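Long-range contact in RNA-dependent RNA Polymerase (Bombyx mori cytoplasmic polyhedrosis virus, PDB 6TZ0), which catalyses RNA-templated RNA synthesis, transcribing the double-stranded viral genome into plus strands and probably copying these into minus strands during replication: residues A[425-438]-A[445-458]. Sequence-based numbering, arbitrary orientation.
Sequences SPGRKLTEIEKLEV and WSNSRIVMQAVFAR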
ATOM      1  N   SER A 425      -1.644  -4.300  -7.461  1.00 61.03           N
ATOM      2  CA  SER A 425      -0.399  -3.586  -7.227  1.00 61.03           C
ATOM      3  C   SER A 425      -0.523  -2.785  -5.928  1.00 61.03           C
ATOM      4  O   SER A 425      -1.622  -2.337  -5.588  1.00 61.03           O
ATOM      5  CB  SER A 425      -0.091  -2.676  -8.421  1.00 61.03           C
ATOM      6  OG  SER A 425      -1.111  -1.718  -8.621  1.00 61.03           O
ATOM      7  N   PRO A 426       0.570  -2.613  -5.165  1.00 62.93           N
ATOM      8  CA  PRO A 426       0.406  -2.160  -3.768  1.00 62.93           C
ATOM      9  C   PRO A 426       0.043  -0.689  -3.632  1.00 62.93           C
ATOM     10  O   PRO A 426      -0.791  -0.336  -2.788  1.00 62.93           O
ATOM     11  CB  PRO A 426       1.768  -2.487  -3.142  1.00 62.93           C
ATOM     12  CG  PRO A 426       2.721  -2.378  -4.256  1.00 62.93           C
ATOM     13  CD  PRO A 426       1.993  -2.816  -5.495  1.00 62.93           C
ATOM     14  N   GLY A 427       0.646   0.184  -4.441  1.00 67.11           N
ATOM     15  CA  GLY A 427       0.243   1.577  -4.430  1.00 67.11           C
ATOM     16  C   GLY A 427      -1.023   1.809  -5.228  1.00 67.11           C
ATOM     17  O   GLY A 427      -1.657   2.863  -5.103  1.00 67.11           O
ATOM     18  N   ARG A 428      -1.367   0.856  -6.104  1.00 68.53           N
ATOM     19  CA  ARG A 428      -2.553   0.733  -6.971  1.00 68.53           C
ATOM     20  C   ARG A 428      -2.477   1.725  -8.142  1.00 68.53           C
ATOM     21  O   ARG A 428      -3.248   1.599  -9.102  1.00 68.53           O
ATOM     22  CB  ARG A 428      -3.868   0.871  -6.172  1.00 68.53           C
ATOM     23  CG  ARG A 428      -5.177   0.450  -6.843  1.00 68.53           C
ATOM     24  CD  ARG A 428      -5.967   1.654  -7.338  1.00 68.53           C
ATOM     25  NE  ARG A 428      -7.226   1.264  -7.969  1.00 68.53           N
ATOM     26  CZ  ARG A 428      -7.344   0.929  -9.249  1.00 68.53           C
ATOM     27  NH1 ARG A 428      -6.281   0.939 -10.041  1.00 68.53           N
ATOM     28  NH2 ARG A 428      -8.528   0.587  -9.738  1.00 68.53           N
ATOM     29  N   LYS A 429      -1.502   2.626  -8.157  1.00 66.34           N
ATOM     30  CA  LYS A 429      -1.480   3.747  -9.083  1.00 66.34           C
ATOM     31  C   LYS A 429      -0.060   4.300  -9.067  1.00 66.34           C
ATOM     32  O   LYS A 429       0.692   4.082  -8.114  1.00 66.34           O
ATOM     33  CB  LYS A 429      -2.518   4.799  -8.660  1.00 66.34           C
ATOM     34  CG  LYS A 429      -2.822   5.901  -9.657  1.00 66.34           C
ATOM     35  CD  LYS A 429      -3.493   5.329 -10.886  1.00 66.34           C
ATOM     36  CE  LYS A 429      -4.901   4.859 -10.587  1.00 66.34           C
ATOM     37  NZ  LYS A 429      -5.572   4.376 -11.820  1.00 66.34           N
ATOM     38  N   LEU A 430       0.307   5.005 -10.135  1.00 63.00           N
ATOM     39  CA  LEU A 430       1.562   5.743 -10.180  1.00 63.00           C
ATOM     40  C   LEU A 430       1.458   7.138  -9.573  1.00 63.00           C
ATOM     41  O   LEU A 430       2.371   7.948  -9.769  1.00 63.00           O
ATOM     42  CB  LEU A 430       2.063   5.856 -11.622  1.00 63.00           C
ATOM     43  CG  LEU A 430       2.581   4.593 -12.301  1.00 63.00           C
ATOM     44  CD1 LEU A 430       2.861   4.854 -13.767  1.00 63.00           C
ATOM     45  CD2 LEU A 430       3.842   4.132 -11.606  1.00 63.00           C
ATOM     46  N   THR A 431       0.337   7.449  -8.903  1.00 66.11           N
ATOM     47  CA  THR A 431       0.024   8.639  -8.098  1.00 66.11           C
ATOM     48  C   THR A 431      -0.165   9.916  -8.915  1.00 66.11           C
ATOM     49  O   THR A 431      -0.663  10.913  -8.382  1.00 66.11           O
ATOM     50  CB  THR A 431       1.077   8.918  -7.006  1.00 66.11           C
ATOM     51  OG1 THR A 431       2.326   9.290  -7.600  1.00 66.11           O
ATOM     52  CG2 THR A 431       1.281   7.705  -6.117  1.00 66.11           C
ATOM     53  N   GLU A 432       0.166   9.881 -10.202  1.00 69.36           N
ATOM     54  CA  GLU A 432       0.054  11.020 -11.102  1.00 69.36           C
ATOM     55  C   GLU A 432       0.234  10.511 -12.521  1.00 69.36           C
ATOM     56  O   GLU A 432       0.861   9.474 -12.754  1.00 69.36           O
ATOM     57  CB  GLU A 432       1.083  12.115 -10.792  1.00 69.36           C
ATOM     58  CG  GLU A 432       2.523  11.705 -11.002  1.00 69.36           C
ATOM     59  CD  GLU A 432       3.500  12.783 -10.582  1.00 69.36           C
ATOM     60  OE1 GLU A 432       3.047  13.842 -10.099  1.00 69.36           O
ATOM     61  OE2 GLU A 432       4.722  12.572 -10.731  1.00 69.36           O
ATOM     62  N   ILE A 433      -0.323  11.255 -13.464  1.00 66.92           N
ATOM     63  CA  ILE A 433      -0.231  10.899 -14.871  1.00 66.92           C
ATOM     64  C   ILE A 433       1.118  11.353 -15.402  1.00 66.92           C
ATOM     65  O   ILE A 433       1.494  12.521 -15.254  1.00 66.92           O
ATOM     66  CB  ILE A 433      -1.391  11.530 -15.653  1.00 66.92           C
ATOM     67  CG1 ILE A 433      -2.712  10.984 -15.113  1.00 66.92           C
ATOM     68  CG2 ILE A 433      -1.241  11.253 -17.133  1.00 66.92           C
ATOM     69  CD1 ILE A 433      -3.917  11.792 -15.495  1.00 66.92           C
ATOM     70  N   GLU A 434       1.856  10.434 -16.015  1.00 70.22           N
ATOM     71  CA  GLU A 434       3.219  10.702 -16.440  1.00 70.22           C
ATOM     72  C   GLU A 434       3.366  10.539 -17.945  1.00 70.22           C
ATOM     73  O   GLU A 434       2.566   9.869 -18.602  1.00 70.22           O
ATOM     74  CB  GLU A 434       4.213   9.781 -15.732  1.00 70.22           C
ATOM     75  CG  GLU A 434       4.344  10.047 -14.249  1.00 70.22           C
ATOM     76  CD  GLU A 434       5.358   9.142 -13.584  1.00 70.22           C
ATOM     77  OE1 GLU A 434       5.868   8.222 -14.257  1.00 70.22           O
ATOM     78  OE2 GLU A 434       5.648   9.352 -12.387  1.00 70.22           O
ATOM     79  N   LYS A 435       4.414  11.161 -18.473  1.00 66.54           N
ATOM     80  CA  LYS A 435       4.729  11.099 -19.890  1.00 66.54           C
ATOM     81  C   LYS A 435       5.505   9.824 -20.192  1.00 66.54           C
ATOM     82  O   LYS A 435       6.359   9.405 -19.409  1.00 66.54           O
ATOM     83  CB  LYS A 435       5.537  12.333 -20.282  1.00 66.54           C
ATOM     84  CG  LYS A 435       5.856  12.477 -21.748  1.00 66.54           C
ATOM     85  CD  LYS A 435       6.526  13.814 -21.996  1.00 66.54           C
ATOM     86  CE  LYS A 435       7.932  13.839 -21.421  1.00 66.54           C
ATOM     87  NZ  LYS A 435       8.650  15.100 -21.755  1.00 66.54           N
ATOM     88  N   LEU A 436       5.196   9.199 -21.331  1.00 61.63           N
ATOM     89  CA  LEU A 436       5.720   7.877 -21.675  1.00 61.63           C
ATOM     90  C   LEU A 436       6.404   7.951 -23.037  1.00 61.63           C
ATOM     91  O   LEU A 436       5.738   7.886 -24.071  1.00 61.63           O
ATOM     92  CB  LEU A 436       4.602   6.843 -21.675  1.00 61.63           C
ATOM     93  CG  LEU A 436       3.813   6.691 -20.374  1.00 61.63           C
ATOM     94  CD1 LEU A 436       2.723   5.643 -20.509  1.00 61.63           C
ATOM     95  CD2 LEU A 436       4.734   6.375 -19.232  1.00 61.63           C
ATOM     96  N   GLU A 437       7.730   8.073 -23.041  1.00 62.38           N
ATOM     97  CA  GLU A 437       8.516   8.123 -24.267  1.00 62.38           C
ATOM     98  C   GLU A 437       9.660   7.121 -24.192  1.00 62.38           C
ATOM     99  O   GLU A 437      10.241   6.906 -23.124  1.00 62.38           O
ATOM    100  CB  GLU A 437       9.059   9.537 -24.528  1.00 62.38           C
ATOM    101  CG  GLU A 437       9.947  10.100 -23.431  1.00 62.38           C
ATOM    102  CD  GLU A 437      10.508  11.462 -23.773  1.00 62.38           C
ATOM    103  OE1 GLU A 437      10.229  11.959 -24.884  1.00 62.38           O
ATOM    104  OE2 GLU A 437      11.228  12.037 -22.930  1.00 62.38           O
ATOM    105  N   VAL A 438       9.975   6.490 -25.322  1.00 56.14           N
ATOM    106  CA  VAL A 438      11.031   5.482 -25.386  1.00 56.14           C
ATOM    107  C   VAL A 438      12.136   5.895 -26.346  1.00 56.14           C
ATOM    108  O   VAL A 438      13.272   6.132 -25.934  1.00 56.14           O
ATOM    109  CB  VAL A 438      10.465   4.098 -25.768  1.00 56.14           C
ATOM    110  CG1 VAL A 438      11.581   3.085 -25.752  1.00 56.14           C
ATOM    111  CG2 VAL A 438       9.363   3.683 -24.848  1.00 56.14           C
ATOM    112  N   TRP A 445       0.009   9.387 -22.263  1.00 69.29           N
ATOM    113  CA  TRP A 445      -0.050   9.939 -20.917  1.00 69.29           C
ATOM    114  C   TRP A 445      -0.932   9.016 -20.098  1.00 69.29           C
ATOM    115  O   TRP A 445      -2.101   8.810 -20.441  1.00 69.29           O
ATOM    116  CB  TRP A 445      -0.621  11.358 -20.920  1.00 69.29           C
ATOM    117  CG  TRP A 445       0.285  12.391 -21.492  1.00 69.29           C
ATOM    118  CD1 TRP A 445       0.369  12.772 -22.796  1.00 69.29           C
ATOM    119  CD2 TRP A 445       1.190  13.226 -20.772  1.00 69.29           C
ATOM    120  NE1 TRP A 445       1.292  13.771 -22.939  1.00 69.29           N
ATOM    121  CE2 TRP A 445       1.812  14.070 -21.708  1.00 69.29           C
ATOM    122  CE3 TRP A 445       1.545  13.334 -19.425  1.00 69.29           C
ATOM    123  CZ2 TRP A 445       2.771  15.011 -21.345  1.00 69.29           C
ATOM    124  CZ3 TRP A 445       2.497  14.268 -19.065  1.00 69.29           C
ATOM    125  CH2 TRP A 445       3.099  15.094 -20.022  1.00 69.29           C
ATOM    126  N   SER A 446      -0.381   8.458 -19.025  1.00 64.75           N
ATOM    127  CA  SER A 446      -1.127   7.495 -18.232  1.00 64.75           C
ATOM    128  C   SER A 446      -0.554   7.451 -16.826  1.00 64.75           C
ATOM    129  O   SER A 446       0.568   7.891 -16.574  1.00 64.75           O
ATOM    130  CB  SER A 446      -1.090   6.106 -18.868  1.00 64.75           C
ATOM    131  OG  SER A 446      -1.854   5.191 -18.106  1.00 64.75           O
ATOM    132  N   ASN A 447      -1.346   6.900 -15.914  1.00 62.55           N
ATOM    133  CA  ASN A 447      -0.911   6.645 -14.553  1.00 62.55           C
ATOM    134  C   ASN A 447      -1.055   5.188 -14.150  1.00 62.55           C
ATOM    135  O   ASN A 447      -0.844   4.863 -12.977  1.00 62.55           O
ATOM    136  CB  ASN A 447      -1.677   7.541 -13.570  1.00 62.55           C
ATOM    137  CG  ASN A 447      -3.184   7.418 -13.702  1.00 62.55           C
ATOM    138  OD1 ASN A 447      -3.700   6.653 -14.514  1.00 62.55           O
ATOM    139  ND2 ASN A 447      -3.901   8.166 -12.877  1.00 62.55           N
ATOM    140  N   SER A 448      -1.424   4.309 -15.074  1.00 51.80           N
ATOM    141  CA  SER A 448      -1.532   2.895 -14.764  1.00 51.80           C
ATOM    142  C   SER A 448      -0.191   2.214 -14.973  1.00 51.80           C
ATOM    143  O   SER A 448       0.575   2.577 -15.868  1.00 51.80           O
ATOM    144  CB  SER A 448      -2.586   2.228 -15.640  1.00 51.80           C
ATOM    145  OG  SER A 448      -2.149   2.188 -16.977  1.00 51.80           O
ATOM    146  N   ARG A 449       0.084   1.210 -14.143  1.00 42.83           N
ATOM    147  CA  ARG A 449       1.341   0.487 -14.253  1.00 42.83           C
ATOM    148  C   ARG A 449       1.357  -0.437 -15.460  1.00 42.83           C
ATOM    149  O   ARG A 449       2.431  -0.747 -15.982  1.00 42.83           O
ATOM    150  CB  ARG A 449       1.601  -0.300 -12.975  1.00 42.83           C
ATOM    151  CG  ARG A 449       1.897   0.580 -11.797  1.00 42.83           C
ATOM    152  CD  ARG A 449       2.293  -0.224 -10.590  1.00 42.83           C
ATOM    153  NE  ARG A 449       2.592   0.645  -9.460  1.00 42.83           N
ATOM    154  CZ  ARG A 449       3.782   1.183  -9.232  1.00 42.83           C
ATOM    155  NH1 ARG A 449       4.791   0.942 -10.051  1.00 42.83           N
ATOM    156  NH2 ARG A 449       3.968   1.961  -8.180  1.00 42.83           N
ATOM    157  N   ILE A 450       0.190  -0.855 -15.939  1.00 43.09           N
ATOM    158  CA  ILE A 450       0.179  -1.818 -17.031  1.00 43.09           C
ATOM    159  C   ILE A 450       0.399  -1.128 -18.383  1.00 43.09           C
ATOM    160  O   ILE A 450       1.025  -1.707 -19.275  1.00 43.09           O
ATOM    161  CB  ILE A 450      -1.111  -2.661 -16.974  1.00 43.09           C
ATOM    162  CG1 ILE A 450      -0.978  -3.908 -17.841  1.00 43.09           C
ATOM    163  CG2 ILE A 450      -2.346  -1.858 -17.332  1.00 43.09           C
ATOM    164  CD1 ILE A 450       0.062  -4.880 -17.330  1.00 43.09           C
ATOM    165  N   VAL A 451      -0.020   0.128 -18.543  1.00 45.24           N
ATOM    166  CA  VAL A 451       0.310   0.860 -19.763  1.00 45.24           C
ATOM    167  C   VAL A 451       1.774   1.280 -19.750  1.00 45.24           C
ATOM    168  O   VAL A 451       2.454   1.234 -20.780  1.00 45.24           O
ATOM    169  CB  VAL A 451      -0.651   2.056 -19.934  1.00 45.24           C
ATOM    170  CG1 VAL A 451      -0.231   2.965 -21.067  1.00 45.24           C
ATOM    171  CG2 VAL A 451      -2.038   1.547 -20.219  1.00 45.24           C
ATOM    172  N   MET A 452       2.285   1.637 -18.572  1.00 43.49           N
ATOM    173  CA  MET A 452       3.710   1.903 -18.391  1.00 43.49           C
ATOM    174  C   MET A 452       4.556   0.676 -18.712  1.00 43.49           C
ATOM    175  O   MET A 452       5.639   0.794 -19.294  1.00 43.49           O
ATOM    176  CB  MET A 452       3.939   2.375 -16.957  1.00 43.49           C
ATOM    177  CG  MET A 452       5.369   2.567 -16.486  1.00 43.49           C
ATOM    178  SD  MET A 452       6.372   3.881 -17.173  1.00 43.49           S
ATOM    179  CE  MET A 452       7.994   3.348 -16.637  1.00 43.49           C
ATOM    180  N   GLN A 453       4.067  -0.511 -18.367  1.00 40.86           N
ATOM    181  CA  GLN A 453       4.795  -1.732 -18.688  1.00 40.86           C
ATOM    182  C   GLN A 453       4.667  -2.080 -20.167  1.00 40.86           C
ATOM    183  O   GLN A 453       5.604  -2.618 -20.765  1.00 40.86           O
ATOM    184  CB  GLN A 453       4.295  -2.871 -17.798  1.00 40.86           C
ATOM    185  CG  GLN A 453       4.996  -4.195 -18.006  1.00 40.86           C
ATOM    186  CD  GLN A 453       6.463  -4.139 -17.672  1.00 40.86           C
ATOM    187  OE1 GLN A 453       6.862  -3.579 -16.658  1.00 40.86           O
ATOM    188  NE2 GLN A 453       7.281  -4.707 -18.538  1.00 40.86           N
ATOM    189  N   ALA A 454       3.522  -1.769 -20.777  1.00 42.17           N
ATOM    190  CA  ALA A 454       3.348  -2.021 -22.202  1.00 42.17           C
ATOM    191  C   ALA A 454       4.167  -1.065 -23.061  1.00 42.17           C
ATOM    192  O   ALA A 454       4.513  -1.400 -24.197  1.00 42.17           O
ATOM    193  CB  ALA A 454       1.871  -1.923 -22.570  1.00 42.17           C
ATOM    194  N   VAL A 455       4.491   0.116 -22.545  1.00 43.13           N
ATOM    195  CA  VAL A 455       5.264   1.081 -23.319  1.00 43.13           C
ATOM    196  C   VAL A 455       6.742   0.706 -23.341  1.00 43.13           C
ATOM    197  O   VAL A 455       7.375   0.680 -24.403  1.00 43.13           O
ATOM    198  CB  VAL A 455       5.024   2.502 -22.770  1.00 43.13           C
ATOM    199  CG1 VAL A 455       6.058   3.464 -23.265  1.00 43.13           C
ATOM    200  CG2 VAL A 455       3.671   2.999 -23.229  1.00 43.13           C
ATOM    201  N   PHE A 456       7.311   0.375 -22.183  1.00 40.47           N
ATOM    202  CA  PHE A 456       8.724   0.038 -22.068  1.00 40.47           C
ATOM    203  C   PHE A 456       8.970  -1.463 -22.101  1.00 40.47           C
ATOM    204  O   PHE A 456       9.894  -1.951 -21.449  1.00 40.47           O
ATOM    205  CB  PHE A 456       9.305   0.632 -20.792  1.00 40.47           C
ATOM    206  CG  PHE A 456       9.353   2.119 -20.792  1.00 40.47           C
ATOM    207  CD1 PHE A 456      10.380   2.790 -21.424  1.00 40.47           C
ATOM    208  CD2 PHE A 456       8.365   2.849 -20.166  1.00 40.47           C
ATOM    209  CE1 PHE A 456      10.422   4.165 -21.420  1.00 40.47           C
ATOM    210  CE2 PHE A 456       8.402   4.219 -20.161  1.00 40.47           C
ATOM    211  CZ  PHE A 456       9.432   4.878 -20.786  1.00 40.47           C
ATOM    212  N   ALA A 457       8.161  -2.204 -22.857  1.00 36.86           N
ATOM    213  CA  ALA A 457       8.286  -3.653 -22.895  1.00 36.86           C
ATOM    214  C   ALA A 457       9.501  -4.117 -23.680  1.00 36.86           C
ATOM    215  O   ALA A 457       9.911  -5.270 -23.533  1.00 36.86           O
ATOM    216  CB  ALA A 457       7.027  -4.268 -23.494  1.00 36.86           C
ATOM    217  N   ARG A 458      10.091  -3.249 -24.501  1.00 37.00           N
ATOM    218  CA  ARG A 458      11.265  -3.630 -25.273  1.00 37.00           C
ATOM    219  C   ARG A 458      12.510  -3.752 -24.413  1.00 37.00           C
ATOM    220  O   ARG A 458      13.500  -4.338 -24.860  1.00 37.00           O
ATOM    221  CB  ARG A 458      11.519  -2.614 -26.383  1.00 37.00           C
ATOM    222  CG  ARG A 458      12.043  -1.290 -25.891  1.00 37.00           C
ATOM    223  CD  ARG A 458      12.194  -0.294 -27.016  1.00 37.00           C
ATOM    224  NE  ARG A 458      10.900   0.183 -27.492  1.00 37.00           N
ATOM    225  CZ  ARG A 458      10.735   1.004 -28.521  1.00 37.00           C
ATOM    226  NH1 ARG A 458      11.788   1.458 -29.181  1.00 37.00           N
ATOM    227  NH2 ARG A 458       9.518   1.380 -28.883  1.00 37.00           N
TER
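L436 points from strand 434-437 onto helix 449-455 and divides its two methyls: CD1 packs against V451 CG1 and V455 CG2, whereas CD2 lies 3.6 Å from M452 SD and meets the F456 ring at its edge. V438 CG2 fits beside V455 CG1 and F456 CE1; its other methyl, CG1, anti to the backbone N (chi1 -177°), lies over one face of the R458 guanidinium, 3.5 Å from NE. At the other end, L430 CD2 sits over a face of the R449 guanidinium, 3.7 Å from NH1, and L430 N donates to N447 O (3.1 Å). Between these ends E434 N donates to S446 O at 2.9 Å and S446 N to E434 O, a hydrogen-bonded antiparallel pair. K435 CB makes a CH-pi contact over the six-membered ring of W445, while I433 CG2 approaches that ring's edge. The R449 guanidinium is anchored by L492 O and N494 OD1, and R458 NH2 hydrogen-bonds to OD1 of N64 in the chain of Viral structural protein 4. The hairpin of strands 434-437 and 442-446 thus folds against helix 449-455, which also packs on helices 413-422, 494-499 and 927-937.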